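Local coordinates for protein DynF (Micromonospora chersina, PDB 6UBL) that is of unknown function but belongs to the dynemicin biosynthetic pathway and forms a beta barrel that holds a palmitic acid molecule, at residues P19-Y22 with A23-V27. Residues are numbered along the deposited sequence; the frame is centred on the assembly and turned at random.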
loop_
_atom_site.group_PDB
_atom_site.type_symbol
_atom_site.label_atom_id
_atom_site.label_comp_id
_atom_site.label_asym_id
_atom_site.label_seq_id
_atom_site.Cartn_x
_atom_site.Cartn_y
_atom_site.Cartn_z
ATOM N N PRO A 19 -0.863 18.909 22.775
ATOM C CA PRO A 19 -2.042 18.662 23.611
ATOM C C PRO A 19 -3.076 17.788 22.921
ATOM O O PRO A 19 -3.264 17.820 21.702
ATOM C CB PRO A 19 -2.615 20.066 23.847
ATOM C CG PRO A 19 -2.241 20.809 22.605
ATOM C CD PRO A 19 -0.871 20.272 22.218
ATOM N N ASN A 20 -3.770 17.009 23.736
ATOM C CA ASN A 20 -4.943 16.295 23.273
ATOM C C ASN A 20 -6.101 17.258 23.052
ATOM O O ASN A 20 -6.258 18.265 23.756
ATOM C CB ASN A 20 -5.314 15.247 24.310
ATOM C CG ASN A 20 -4.498 13.990 24.168
ATOM O OD1 ASN A 20 -4.780 13.140 23.331
ATOM N ND2 ASN A 20 -3.415 13.902 24.941
ATOM N N VAL A 21 -6.913 16.930 22.055
ATOM C CA VAL A 21 -8.122 17.668 21.728
ATOM C C VAL A 21 -9.306 16.731 21.913
ATOM O O VAL A 21 -9.311 15.608 21.388
ATOM C CB VAL A 21 -8.081 18.218 20.294
ATOM C CG1 VAL A 21 -9.262 19.136 20.047
ATOM C CG2 VAL A 21 -6.761 18.950 20.037
ATOM N N TYR A 22 -10.305 17.198 22.660
ATOM C CA TYR A 22 -11.477 16.412 23.010
ATOM C C TYR A 22 -12.736 17.187 22.656
ATOM O O TYR A 22 -12.684 18.334 22.202
ATOM C CB TYR A 22 -11.504 16.147 24.518
ATOM C CG TYR A 22 -10.323 15.361 25.014
ATOM C CD1 TYR A 22 -10.209 14.010 24.741
ATOM C CD2 TYR A 22 -9.329 15.977 25.740
ATOM C CE1 TYR A 22 -9.124 13.289 25.197
ATOM C CE2 TYR A 22 -8.237 15.277 26.197
ATOM C CZ TYR A 22 -8.151 13.925 25.923
ATOM O OH TYR A 22 -7.058 13.224 26.387
ATOM N N ALA A 23 -13.879 16.535 22.876
ATOM C CA ALA A 23 -15.176 17.162 22.646
ATOM C C ALA A 23 -15.255 18.532 23.307
ATOM O O ALA A 23 -14.770 18.731 24.425
ATOM C CB ALA A 23 -16.292 16.269 23.195
ATOM N N GLY A 24 -15.899 19.470 22.611
ATOM C CA GLY A 24 -15.982 20.840 23.071
ATOM C C GLY A 24 -15.163 21.740 22.169
ATOM O O GLY A 24 -15.534 22.883 21.886
ATOM N N ALA A 25 -14.042 21.209 21.706
ATOM C CA ALA A 25 -13.159 21.956 20.829
ATOM C C ALA A 25 -13.828 22.173 19.475
ATOM O O ALA A 25 -14.378 21.225 18.899
ATOM C CB ALA A 25 -11.851 21.195 20.648
ATOM N N PRO A 26 -13.809 23.391 18.937
ATOM C CA PRO A 26 -14.457 23.622 17.645
ATOM C C PRO A 26 -13.644 23.013 16.516
ATOM O O PRO A 26 -12.425 22.844 16.612
ATOM C CB PRO A 26 -14.474 25.149 17.535
ATOM C CG PRO A 26 -13.208 25.561 18.234
ATOM C CD PRO A 26 -13.058 24.578 19.393
ATOM N N VAL A 27 -14.352 22.655 15.451
ATOM C CA VAL A 27 -13.766 22.312 14.162
ATOM C C VAL A 27 -14.075 23.489 13.250
ATOM O O VAL A 27 -15.226 23.679 12.837
ATOM C CB VAL A 27 -14.354 21.006 13.616
ATOM C CG1 VAL A 27 -13.729 20.653 12.279
ATOM C CG2 VAL A 27 -14.145 19.873 14.617
#
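Y22 and A25 close a type II-like beta turn in which A23 and G24 take the two corner positions, a compact example of how a beta turn can bend a chain sharply as it leaves a short strand. A25 N donates to Y22 O over 3.2 Å, and the N-H points almost straight at its acceptor (162°), approaching in the carbonyl plane. G24 supplies the second corner with a positive phi of 111°, a backbone shape that suits glycine. A23, at the first corner, points its methyl away from the preceding segment. The methyl of A25 instead faces back across the turn: A25 CB is 3.4 Å from Y22 O and equally close, at 3.4 Å, to V21 CG1, a tight apolar touch. V21 presents that branch because CG1 stands anti to its own backbone N (chi1 -172°). The Y22 ring leads away from the turn, and its carbonyl oxygen takes both the N-H and the methyl of A25. Strand 20-21 pairs in parallel with strand 37-50, where Y22 rests on N39, and V21 also touches Y205 of strand 193-205. A23 hydrogen-bonds through its backbone to L206, just past strand 193-205, and the turn lies at the protein surface, at the start of the loop that leads to strand 37-50.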